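Local coordinates for protein uncharacterized tRNA/rRNA methyltransferase HI_0380 (Haemophilus influenzae, PDB 3ILK) that probably methylates tRNA or rRNA, using S-adenosyl-L-methionine as the methyl donor, at residues L77-T91 and L120-N133. Sequence-based numbering, arbitrary orientation.
With EDO (1,2-ethanediol), chain C.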
loop_
_atom_site.group_PDB
_atom_site.type_symbol
_atom_site.label_atom_id
_atom_site.label_comp_id
_atom_site.label_asym_id
_atom_site.label_seq_id
_atom_site.Cartn_x
_atom_site.Cartn_y
_atom_site.Cartn_z
ATOM N N LEU A 77 22.981 8.911 15.786
ATOM C CA LEU A 77 21.600 8.505 16.095
ATOM C C LEU A 77 21.590 6.994 16.050
ATOM O O LEU A 77 21.914 6.443 15.050
ATOM C CB LEU A 77 20.570 8.995 15.081
ATOM C CG LEU A 77 19.061 8.590 15.205
ATOM C CD1 LEU A 77 18.426 8.904 16.579
ATOM C CD2 LEU A 77 18.149 9.227 14.073
ATOM N N VAL A 78 21.195 6.390 17.154
ATOM C CA VAL A 78 21.206 4.972 17.344
ATOM C C VAL A 78 19.781 4.516 17.676
ATOM O O VAL A 78 19.170 5.053 18.590
ATOM C CB VAL A 78 22.141 4.633 18.481
ATOM C CG1 VAL A 78 22.188 3.071 18.724
ATOM C CG2 VAL A 78 23.557 5.176 18.165
ATOM N N ILE A 79 19.269 3.527 16.924
ATOM C CA ILE A 79 17.932 3.050 17.119
ATOM C C ILE A 79 18.115 1.585 17.374
ATOM O O ILE A 79 18.734 0.889 16.515
ATOM C CB ILE A 79 17.056 3.152 15.864
ATOM C CG1 ILE A 79 16.913 4.632 15.381
ATOM C CG2 ILE A 79 15.615 2.661 16.148
ATOM C CD1 ILE A 79 16.578 5.503 16.485
ATOM N N GLY A 80 17.608 1.098 18.509
ATOM C CA GLY A 80 17.629 -0.415 18.741
ATOM C C GLY A 80 16.222 -0.999 18.689
ATOM O O GLY A 80 15.256 -0.391 19.162
ATOM N N THR A 81 16.054 -2.174 18.102
ATOM C CA THR A 81 14.734 -2.760 18.079
ATOM C C THR A 81 14.511 -3.322 19.488
ATOM O O THR A 81 15.469 -3.705 20.202
ATOM C CB THR A 81 14.594 -3.950 17.085
ATOM O OG1 THR A 81 15.590 -4.893 17.408
ATOM C CG2 THR A 81 14.783 -3.518 15.617
ATOM N N SER A 82 13.252 -3.337 19.896
ATOM C CA SER A 82 12.877 -3.935 21.159
ATOM C C SER A 82 11.411 -4.293 21.277
ATOM O O SER A 82 10.550 -3.696 20.615
ATOM C CB SER A 82 13.299 -3.072 22.332
ATOM O OG SER A 82 12.408 -2.032 22.588
ATOM N N ALA A 83 11.153 -5.256 22.156
ATOM C CA ALA A 83 9.822 -5.518 22.661
ATOM C C ALA A 83 9.247 -4.250 23.285
ATOM O O ALA A 83 9.950 -3.252 23.590
ATOM C CB ALA A 83 9.833 -6.663 23.692
ATOM N N ARG A 84 7.943 -4.304 23.484
ATOM C CA ARG A 84 7.235 -3.198 24.072
ATOM C C ARG A 84 7.415 -3.235 25.587
ATOM O O ARG A 84 6.491 -3.486 26.316
ATOM C CB ARG A 84 5.758 -3.210 23.617
ATOM C CG ARG A 84 5.200 -1.777 23.544
ATOM C CD ARG A 84 3.875 -1.596 22.783
ATOM N NE ARG A 84 3.891 -0.230 22.236
ATOM C CZ ARG A 84 4.007 0.874 22.980
ATOM N NH1 ARG A 84 4.078 0.788 24.308
ATOM N NH2 ARG A 84 4.047 2.074 22.412
ATOM N N LEU A 85 8.645 -2.973 26.027
ATOM C CA LEU A 85 9.063 -2.980 27.418
ATOM C C LEU A 85 8.567 -1.733 28.123
ATOM O O LEU A 85 8.886 -0.603 27.708
ATOM C CB LEU A 85 10.593 -3.099 27.514
ATOM C CG LEU A 85 11.120 -4.476 27.029
ATOM C CD1 LEU A 85 12.627 -4.510 26.977
ATOM C CD2 LEU A 85 10.622 -5.576 27.943
ATOM N N ARG A 86 7.805 -1.931 29.193
ATOM C CA ARG A 86 7.225 -0.791 29.905
ATOM C C ARG A 86 8.258 0.252 30.402
ATOM O O ARG A 86 7.955 1.439 30.394
ATOM C CB ARG A 86 6.247 -1.229 31.001
ATOM C CG ARG A 86 6.891 -1.907 32.220
ATOM C CD ARG A 86 5.890 -2.298 33.281
ATOM N NE ARG A 86 6.581 -3.045 34.332
ATOM C CZ ARG A 86 6.141 -3.230 35.576
ATOM N NH1 ARG A 86 6.884 -3.927 36.449
ATOM N NH2 ARG A 86 4.974 -2.719 35.952
ATOM N N HIS A 87 9.472 -0.163 30.796
ATOM C CA HIS A 87 10.459 0.827 31.272
ATOM C C HIS A 87 11.067 1.732 30.156
ATOM O O HIS A 87 11.791 2.693 30.443
ATOM C CB HIS A 87 11.582 0.141 32.070
ATOM C CG HIS A 87 12.666 -0.440 31.212
ATOM N ND1 HIS A 87 12.508 -1.608 30.502
ATOM C CD2 HIS A 87 13.945 -0.048 31.007
ATOM C CE1 HIS A 87 13.634 -1.899 29.873
ATOM N NE2 HIS A 87 14.532 -0.978 30.183
ATOM N N LEU A 88 10.749 1.411 28.904
ATOM C CA LEU A 88 11.215 2.161 27.731
ATOM C C LEU A 88 10.164 3.047 27.141
ATOM O O LEU A 88 10.347 3.590 26.035
ATOM C CB LEU A 88 11.655 1.200 26.644
ATOM C CG LEU A 88 12.844 0.312 27.050
ATOM C CD1 LEU A 88 13.151 -0.605 25.901
ATOM C CD2 LEU A 88 14.025 1.196 27.401
ATOM N N GLN A 89 9.052 3.151 27.856
ATOM C CA GLN A 89 7.857 3.807 27.354
ATOM C C GLN A 89 8.148 5.212 26.825
ATOM O O GLN A 89 7.477 5.695 25.934
ATOM C CB GLN A 89 6.815 3.881 28.464
ATOM C CG GLN A 89 5.416 3.509 28.019
ATOM C CD GLN A 89 4.389 4.632 28.215
ATOM O OE1 GLN A 89 3.535 4.873 27.337
ATOM N NE2 GLN A 89 4.457 5.321 29.362
ATOM N N ASN A 90 9.149 5.876 27.385
ATOM C CA ASN A 90 9.417 7.282 27.018
ATOM C C ASN A 90 10.024 7.395 25.613
ATOM O O ASN A 90 9.941 8.438 24.979
ATOM C CB ASN A 90 10.399 7.893 28.003
ATOM C CG ASN A 90 9.825 8.027 29.386
ATOM O OD1 ASN A 90 8.617 8.302 29.573
ATOM N ND2 ASN A 90 10.687 7.862 30.385
ATOM N N THR A 91 10.626 6.303 25.130
ATOM C CA THR A 91 11.449 6.360 23.921
ATOM C C THR A 91 11.108 5.285 22.914
ATOM O O THR A 91 11.822 5.135 21.932
ATOM C CB THR A 91 12.953 6.156 24.252
ATOM O OG1 THR A 91 13.124 4.912 24.963
ATOM C CG2 THR A 91 13.547 7.353 25.084
ATOM N N LEU A 120 18.315 -6.783 23.313
ATOM C CA LEU A 120 19.499 -6.092 23.748
ATOM C C LEU A 120 19.588 -6.011 25.277
ATOM O O LEU A 120 18.577 -6.113 26.006
ATOM C CB LEU A 120 19.482 -4.639 23.179
ATOM C CG LEU A 120 19.357 -4.561 21.639
ATOM C CD1 LEU A 120 19.075 -3.091 21.220
ATOM C CD2 LEU A 120 20.608 -5.063 20.863
ATOM N N THR A 121 20.815 -5.809 25.757
ATOM C CA THR A 121 21.106 -5.832 27.170
ATOM C C THR A 121 20.716 -4.444 27.644
ATOM O O THR A 121 20.539 -3.527 26.814
ATOM C CB THR A 121 22.625 -6.107 27.482
ATOM O OG1 THR A 121 23.402 -5.052 26.912
ATOM C CG2 THR A 121 23.101 -7.463 26.868
ATOM N N ASN A 122 20.550 -4.326 28.961
ATOM C CA ASN A 122 20.448 -3.073 29.642
ATOM C C ASN A 122 21.405 -2.004 29.112
ATOM O O ASN A 122 20.938 -0.981 28.723
ATOM C CB ASN A 122 20.729 -3.266 31.143
ATOM C CG ASN A 122 19.496 -3.197 32.000
ATOM O OD1 ASN A 122 18.442 -2.685 31.583
ATOM N ND2 ASN A 122 19.617 -3.681 33.248
ATOM N N GLU A 123 22.721 -2.195 29.208
ATOM C CA GLU A 123 23.726 -1.276 28.638
ATOM C C GLU A 123 23.435 -0.901 27.152
ATOM O O GLU A 123 23.413 0.319 26.799
ATOM C CB GLU A 123 25.125 -1.893 28.765
ATOM C CG GLU A 123 26.273 -1.048 28.231
ATOM C CD GLU A 123 27.637 -1.716 28.438
ATOM O OE1 GLU A 123 27.725 -2.987 28.518
ATOM O OE2 GLU A 123 28.630 -0.954 28.526
ATOM N N GLU A 124 23.154 -1.906 26.315
ATOM C CA GLU A 124 22.865 -1.661 24.884
ATOM C C GLU A 124 21.614 -0.789 24.707
ATOM O O GLU A 124 21.673 0.186 23.948
ATOM C CB GLU A 124 22.741 -2.934 24.061
ATOM C CG GLU A 124 24.103 -3.697 24.071
ATOM C CD GLU A 124 23.976 -5.184 23.692
ATOM O OE1 GLU A 124 22.876 -5.715 23.545
ATOM O OE2 GLU A 124 25.013 -5.815 23.591
ATOM N N LEU A 125 20.511 -1.120 25.418
ATOM C CA LEU A 125 19.291 -0.266 25.405
ATOM C C LEU A 125 19.576 1.168 25.799
ATOM O O LEU A 125 19.055 2.109 25.170
ATOM C CB LEU A 125 18.194 -0.843 26.317
ATOM C CG LEU A 125 17.655 -2.281 26.021
ATOM C CD1 LEU A 125 16.706 -2.746 27.172
ATOM C CD2 LEU A 125 16.929 -2.406 24.672
ATOM N N LEU A 126 20.373 1.359 26.859
ATOM C CA LEU A 126 20.687 2.720 27.333
ATOM C C LEU A 126 21.459 3.458 26.241
ATOM O O LEU A 126 21.334 4.673 26.088
ATOM C CB LEU A 126 21.486 2.701 28.664
ATOM C CG LEU A 126 21.974 4.051 29.254
ATOM C CD1 LEU A 126 20.822 4.983 29.565
ATOM C CD2 LEU A 126 22.863 3.846 30.518
ATOM N N LYS A 127 22.221 2.724 25.439
ATOM C CA LYS A 127 22.955 3.390 24.376
ATOM C C LYS A 127 22.138 3.712 23.112
ATOM O O LYS A 127 22.646 4.416 22.239
ATOM C CB LYS A 127 24.251 2.657 24.067
ATOM C CG LYS A 127 25.275 2.696 25.215
ATOM C CD LYS A 127 26.376 1.642 24.979
ATOM C CE LYS A 127 27.612 1.895 25.857
ATOM N NZ LYS A 127 28.480 0.677 25.802
ATOM N N CYS A 128 20.869 3.304 23.055
ATOM C CA CYS A 128 19.986 3.721 21.971
ATOM C C CYS A 128 19.196 4.988 22.297
ATOM O O CYS A 128 18.666 5.099 23.391
ATOM C CB CYS A 128 18.986 2.660 21.678
ATOM S SG CYS A 128 19.819 1.134 21.219
ATOM N N HIS A 129 18.991 5.856 21.301
ATOM C CA HIS A 129 18.256 7.131 21.564
ATOM C C HIS A 129 16.767 6.772 21.506
ATOM O O HIS A 129 15.979 7.299 22.273
ATOM C CB HIS A 129 18.623 8.166 20.514
ATOM C CG HIS A 129 20.074 8.539 20.552
ATOM N ND1 HIS A 129 20.567 9.560 21.354
ATOM C CD2 HIS A 129 21.151 7.981 19.949
ATOM C CE1 HIS A 129 21.881 9.623 21.224
ATOM N NE2 HIS A 129 22.260 8.678 20.381
ATOM N N TYR A 130 16.407 5.801 20.650
ATOM C CA TYR A 130 15.000 5.421 20.547
ATOM C C TYR A 130 14.934 3.921 20.433
ATOM O O TYR A 130 15.951 3.258 20.102
ATOM C CB TYR A 130 14.188 6.136 19.399
ATOM C CG TYR A 130 14.189 7.662 19.494
ATOM C CD1 TYR A 130 15.169 8.396 18.831
ATOM C CD2 TYR A 130 13.217 8.362 20.248
ATOM C CE1 TYR A 130 15.210 9.784 18.910
ATOM C CE2 TYR A 130 13.246 9.770 20.346
ATOM C CZ TYR A 130 14.245 10.464 19.670
ATOM O OH TYR A 130 14.306 11.828 19.717
ATOM N N HIS A 131 13.777 3.378 20.794
ATOM C CA HIS A 131 13.618 1.916 20.796
ATOM C C HIS A 131 12.485 1.575 19.893
ATOM O O HIS A 131 11.372 2.090 20.071
ATOM C CB HIS A 131 13.401 1.408 22.199
ATOM C CG HIS A 131 14.505 1.822 23.131
ATOM N ND1 HIS A 131 14.459 2.989 23.865
ATOM C CD2 HIS A 131 15.722 1.298 23.348
ATOM C CE1 HIS A 131 15.582 3.129 24.538
ATOM N NE2 HIS A 131 16.366 2.113 24.244
ATOM N N LEU A 132 12.775 0.687 18.929
ATOM C CA LEU A 132 11.898 0.463 17.792
ATOM C C LEU A 132 11.091 -0.799 17.977
ATOM O O LEU A 132 11.648 -1.888 18.086
ATOM C CB LEU A 132 12.716 0.441 16.496
ATOM C CG LEU A 132 11.937 0.129 15.192
ATOM C CD1 LEU A 132 10.877 1.176 15.008
ATOM C CD2 LEU A 132 12.890 0.100 13.962
ATOM N N ASN A 133 9.770 -0.651 18.057
ATOM C CA ASN A 133 8.950 -1.832 18.232
ATOM C C ASN A 133 8.042 -1.954 17.034
ATOM O O ASN A 133 7.413 -0.961 16.614
ATOM C CB ASN A 133 8.118 -1.755 19.528
ATOM C CG ASN A 133 7.178 -2.935 19.667
ATOM O OD1 ASN A 133 5.975 -2.815 19.439
ATOM N ND2 ASN A 133 7.729 -4.088 19.984
HETATM C C1 EDO C . 15.657 -8.310 15.801
HETATM O O1 EDO C . 14.470 -7.498 15.715
HETATM C C2 EDO C . 15.298 -9.807 15.926
HETATM O O2 EDO C . 13.902 -10.019 15.659
HETATM O O HOH W 1 15.935 -5.356 22.454
HETATM O O HOH W 2 17.239 -0.830 30.067
#
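With chi1 at -56°, His-131 CG stands beside its own backbone N and anti to the carbonyl carbon, and the ring reaches Thr-91. The Thr-91 hydroxyl sits between its backbone N and carbonyl carbon (chi1 56°), which turns OG1 to the edge of that ring. Thr-91 OG1 and His-131 ND1 are hydrogen-bonded at 2.6 Å, in the ring plane. The other ring nitrogen, His-131 NE2, donates to Leu-125 O at 2.8 Å, also near the ring plane. Two bonds thus fix the ring's rotation. Leu-88 CD2 covers one face in a CH-pi contact, 4.0 Å from the His-131 ring centroid. The backbone bond from His-131 N to Thr-91 O ties the two residues a second time. Strands 77-81 and 130-132 are parallel neighbours in the sheet of the SPOUT methyltransferase fold. Leu-132 N donates to Gly-80 O at 2.7 Å, and Ser-82 N to Leu-132 O. Gly-80 N donates to Tyr-130 O, and Cys-128 SG packs against the Gly-80 backbone, 3.7 Å from Gly-80 CA. On the face with Ile-79 and Thr-81, Ile-79 CG2 packs on Leu-132 CB at 3.7 Å. Thr-81, Ser-82 and Ala-83 probably form part of the S-adenosyl-L-methionine site. The Asn-133 amide grips one of them: ND2 donates to a lone pair of Ser-82 O at 2.9 Å, nearly straight at 163°.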